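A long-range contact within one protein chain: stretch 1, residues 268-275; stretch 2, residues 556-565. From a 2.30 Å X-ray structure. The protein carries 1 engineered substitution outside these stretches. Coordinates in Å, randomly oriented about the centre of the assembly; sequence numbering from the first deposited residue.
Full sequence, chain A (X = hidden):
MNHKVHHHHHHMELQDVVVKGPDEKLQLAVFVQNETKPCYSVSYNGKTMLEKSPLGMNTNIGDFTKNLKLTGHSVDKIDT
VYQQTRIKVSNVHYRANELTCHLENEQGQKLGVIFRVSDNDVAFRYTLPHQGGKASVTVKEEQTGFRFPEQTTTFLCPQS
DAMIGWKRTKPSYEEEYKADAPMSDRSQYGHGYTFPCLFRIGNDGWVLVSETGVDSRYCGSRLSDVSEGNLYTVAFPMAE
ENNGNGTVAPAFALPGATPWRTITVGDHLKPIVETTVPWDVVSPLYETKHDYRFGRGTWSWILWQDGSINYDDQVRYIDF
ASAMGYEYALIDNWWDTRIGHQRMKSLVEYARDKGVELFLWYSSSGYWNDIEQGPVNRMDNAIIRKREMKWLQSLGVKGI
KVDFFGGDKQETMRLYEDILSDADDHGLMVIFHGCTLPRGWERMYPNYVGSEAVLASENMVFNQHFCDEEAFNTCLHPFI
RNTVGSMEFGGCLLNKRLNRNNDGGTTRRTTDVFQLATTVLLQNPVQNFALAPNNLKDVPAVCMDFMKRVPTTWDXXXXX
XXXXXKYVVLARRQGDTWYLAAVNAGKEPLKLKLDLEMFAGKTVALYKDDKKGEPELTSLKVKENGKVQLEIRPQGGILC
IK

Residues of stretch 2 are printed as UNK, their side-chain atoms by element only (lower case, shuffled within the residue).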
# COMPACT_ATOMS: atom_id res chain seq x y z
N HIS A 268 18.64 -8.40 5.65
CA HIS A 268 18.62 -7.99 4.25
C HIS A 268 17.28 -7.37 3.85
O HIS A 268 16.31 -7.41 4.61
CB HIS A 268 18.93 -9.18 3.33
CG HIS A 268 20.30 -9.75 3.53
ND1 HIS A 268 20.51 -11.06 3.90
CD2 HIS A 268 21.53 -9.19 3.41
CE1 HIS A 268 21.81 -11.28 4.00
NE2 HIS A 268 22.45 -10.16 3.71
N LEU A 269 17.23 -6.80 2.65
CA LEU A 269 16.03 -6.15 2.16
C LEU A 269 14.97 -7.15 1.70
O LEU A 269 13.80 -6.79 1.55
CB LEU A 269 16.39 -5.19 1.02
CG LEU A 269 16.91 -3.82 1.48
CD1 LEU A 269 17.56 -3.06 0.34
CD2 LEU A 269 15.78 -3.00 2.08
N LYS A 270 15.38 -8.40 1.47
CA LYS A 270 14.49 -9.44 0.93
C LYS A 270 13.20 -9.69 1.74
O LYS A 270 12.11 -9.75 1.16
CB LYS A 270 15.26 -10.76 0.79
CG LYS A 270 14.42 -11.91 0.27
CD LYS A 270 15.19 -13.22 0.32
CE LYS A 270 14.46 -14.30 -0.45
NZ LYS A 270 13.77 -15.27 0.45
N PRO A 271 13.31 -9.85 3.07
CA PRO A 271 12.06 -10.04 3.83
C PRO A 271 11.16 -8.80 3.84
O PRO A 271 9.94 -8.92 3.95
CB PRO A 271 12.55 -10.37 5.24
CG PRO A 271 13.90 -9.72 5.32
CD PRO A 271 14.49 -9.92 3.96
N ILE A 272 11.77 -7.62 3.73
CA ILE A 272 11.03 -6.37 3.61
C ILE A 272 10.15 -6.36 2.36
O ILE A 272 8.95 -6.06 2.42
CB ILE A 272 11.98 -5.17 3.54
CG1 ILE A 272 12.89 -5.15 4.77
CG2 ILE A 272 11.20 -3.88 3.45
CD1 ILE A 272 12.17 -4.81 6.05
N VAL A 273 10.74 -6.72 1.24
CA VAL A 273 10.03 -6.71 -0.03
C VAL A 273 9.02 -7.85 -0.15
O VAL A 273 7.93 -7.66 -0.69
CB VAL A 273 11.04 -6.76 -1.21
CG1 VAL A 273 10.34 -7.03 -2.53
CG2 VAL A 273 11.85 -5.47 -1.25
N GLU A 274 9.36 -9.00 0.43
CA GLU A 274 8.55 -10.21 0.25
C GLU A 274 7.57 -10.51 1.38
O GLU A 274 6.91 -11.55 1.36
CB GLU A 274 9.47 -11.42 0.07
CG GLU A 274 10.22 -11.44 -1.25
CD GLU A 274 11.15 -12.64 -1.38
OE1 GLU A 274 11.02 -13.59 -0.58
OE2 GLU A 274 12.00 -12.63 -2.30
N THR A 275 7.48 -9.61 2.36
CA THR A 275 6.63 -9.82 3.53
C THR A 275 5.15 -9.96 3.17
O THR A 275 4.65 -9.29 2.26
CB THR A 275 6.78 -8.68 4.56
OG1 THR A 275 6.03 -9.01 5.74
CG2 THR A 275 6.28 -7.35 4.00
N UNK A 556 3.73 -15.04 -7.55
CA UNK A 556 4.94 -15.04 -6.73
C UNK A 556 5.82 -13.81 -7.02
O UNK A 556 5.85 -13.31 -8.15
c UNK A 556 7.78 -17.71 -6.42
c UNK A 556 5.74 -16.32 -6.97
o UNK A 556 7.34 -18.51 -7.29
c UNK A 556 6.92 -16.53 -6.02
o UNK A 556 8.90 -17.84 -5.88
N UNK A 557 6.52 -13.34 -5.99
CA UNK A 557 7.40 -12.19 -6.14
C UNK A 557 8.73 -12.48 -5.45
O UNK A 557 8.76 -12.89 -4.29
c UNK A 557 7.79 -9.76 -5.56
o UNK A 557 5.62 -10.54 -6.29
c UNK A 557 6.78 -10.91 -5.53
N UNK A 558 9.83 -12.27 -6.17
CA UNK A 558 11.14 -12.52 -5.59
C UNK A 558 12.02 -11.27 -5.71
O UNK A 558 12.18 -10.70 -6.80
c UNK A 558 11.01 -15.03 -6.02
n UNK A 558 12.67 -16.82 -6.58
c UNK A 558 12.31 -17.91 -7.25
n UNK A 558 11.15 -18.50 -7.00
c UNK A 558 11.87 -16.19 -5.54
n UNK A 558 13.11 -18.41 -8.19
c UNK A 558 11.80 -13.73 -6.25
N UNK A 559 12.56 -10.84 -4.58
CA UNK A 559 13.51 -9.73 -4.55
C UNK A 559 14.87 -10.22 -5.03
O UNK A 559 15.41 -11.20 -4.51
c UNK A 559 16.54 -6.02 -2.72
c UNK A 559 16.72 -7.24 -2.08
c UNK A 559 13.60 -9.14 -3.14
c UNK A 559 15.77 -8.25 -2.22
c UNK A 559 15.41 -5.81 -3.49
c UNK A 559 14.64 -8.05 -3.00
c UNK A 559 14.46 -6.82 -3.62
N UNK A 560 15.40 -9.54 -6.03
CA UNK A 560 16.67 -9.92 -6.64
C UNK A 560 17.81 -9.04 -6.14
O UNK A 560 18.83 -9.55 -5.67
c UNK A 560 16.60 -9.83 -8.18
c UNK A 560 17.88 -10.34 -8.80
c UNK A 560 15.39 -10.61 -8.69
N UNK A 561 17.63 -7.73 -6.23
CA UNK A 561 18.65 -6.81 -5.74
C UNK A 561 18.07 -5.41 -5.59
O UNK A 561 16.97 -5.15 -6.06
o UNK A 561 21.91 -5.57 -6.81
o UNK A 561 21.20 -6.18 -4.82
c UNK A 561 19.86 -6.78 -6.69
c UNK A 561 21.08 -6.13 -6.06
N UNK A 562 18.81 -4.52 -4.94
CA UNK A 562 18.36 -3.14 -4.83
C UNK A 562 18.73 -2.41 -3.55
O UNK A 562 19.24 -2.99 -2.59
N UNK A 563 18.45 -1.11 -3.56
CA UNK A 563 18.59 -0.26 -2.39
C UNK A 563 17.57 0.87 -2.55
O UNK A 563 17.49 1.49 -3.63
c UNK A 563 20.01 0.28 -2.26
c UNK A 563 20.31 2.85 0.53
c UNK A 563 21.19 0.78 1.31
c UNK A 563 20.91 0.20 0.09
c UNK A 563 20.89 2.10 1.53
o UNK A 563 21.18 2.67 2.74
c UNK A 563 20.32 0.93 -0.93
c UNK A 563 20.03 2.26 -0.69
N UNK A 564 16.80 1.13 -1.49
CA UNK A 564 15.67 2.07 -1.49
C UNK A 564 16.07 3.47 -1.92
O UNK A 564 16.91 4.10 -1.28
c UNK A 564 16.97 0.51 -0.17
c UNK A 564 15.20 2.07 -0.04
c UNK A 564 15.65 0.77 0.50
N UNK A 565 15.44 3.95 -3.00
CA UNK A 565 15.68 5.28 -3.52
C UNK A 565 16.82 5.35 -4.52
O UNK A 565 16.99 6.36 -5.21

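Position 556 opens the strand with five side-chain atoms: three carbons in a row, the third carrying two oxygens. Three side-chain carbons ending in a carboxylate make this Glu-556. Its side chain is out of reach of stretch 1.

Position 557 has three side-chain atoms. CB carries one oxygen and one carbon, the branching of a threonine: Thr-557. Its side chain makes no close contact, but its backbone O lies 3.7 Å from Glu-274 CG. The hydroxyl is hydrogen-bonded elsewhere in the structure.

Position 558 has three carbons, a nitrogen, then a carbon carrying two more nitrogens. That is a guanidinium group, so the residue is Arg-558. CA-to-CB points away from the helix, yet CB is 4.1 Å from Glu-274 OE2, and CA is 3.4 Å from the same oxygen. The charged end turns back along its own strand, where Arg-558 NH1 donates a hydrogen bond to Glu-556 OE2 at 2.6 Å, part of a salt bridge.

Position 559 has seven carbons and no other element: one carbon, then a ring of six. CA-to-CB points toward stretch 1, and the ring meets Leu-269, Lys-270 and Val-273; CB also lies 3.9 Å from Glu-274 OE2. With no oxygen on the ring, it is Phe-559. CE2 is 3.7 Å from Leu-269 CB, CD2 is 3.6 Å from Lys-270 CA, and CD1 is 3.8 Å from Val-273 CG2.

Position 560 has three carbons, a CB carrying two more. This is Val-560. It points away and makes no contact.

Position 561 has two carbons, the second carrying two oxygens: a short carboxylate, Asp-561. Here the chain turns a corner. CA-to-CB points away, and the residue makes no contact with stretch 1.

Position 562 has no side-chain atoms, so it is Gly-562. Its phi/psi of 147/172 would jam a CB against the preceding carbonyl O. Its own O lies 3.4 Å from Leu-269 CD1.

Position 563 has one carbon, then a six-carbon ring bearing an oxygen: Tyr-563. The side chain points away, while CA is 4.0 Å from Leu-269 CD1.

Position 564 has three carbons closing a ring onto the backbone N, which identifies Pro-564. Its CD packs 3.7 Å from Leu-269 CD1.

Position 565 has no side-chain atoms: Gly-565. It makes no contact with stretch 1.

The helix and the first strand run nearly antiparallel, at 152°, with axes 7.8 Å apart at closest approach. Phe-559 fills the space between them and has the largest covered area, 113 Å². Leu-269 reaches past its ring to the chain beyond the corner, so one leucine meets both segments. Glu-274 supplies the polar link: Phe-559 N donates a hydrogen bond to Glu-274 OE2 at 3.0 Å and 164°. Lys-270 NZ makes a weak hydrogen bond to Glu-274 OE1 at 3.4 Å, within a salt bridge on the helix. The contact thus joins apolar packing to one backbone anchor and buries 416 Å² in all.

Stretch 2 556-565: ETRFVDGYPG
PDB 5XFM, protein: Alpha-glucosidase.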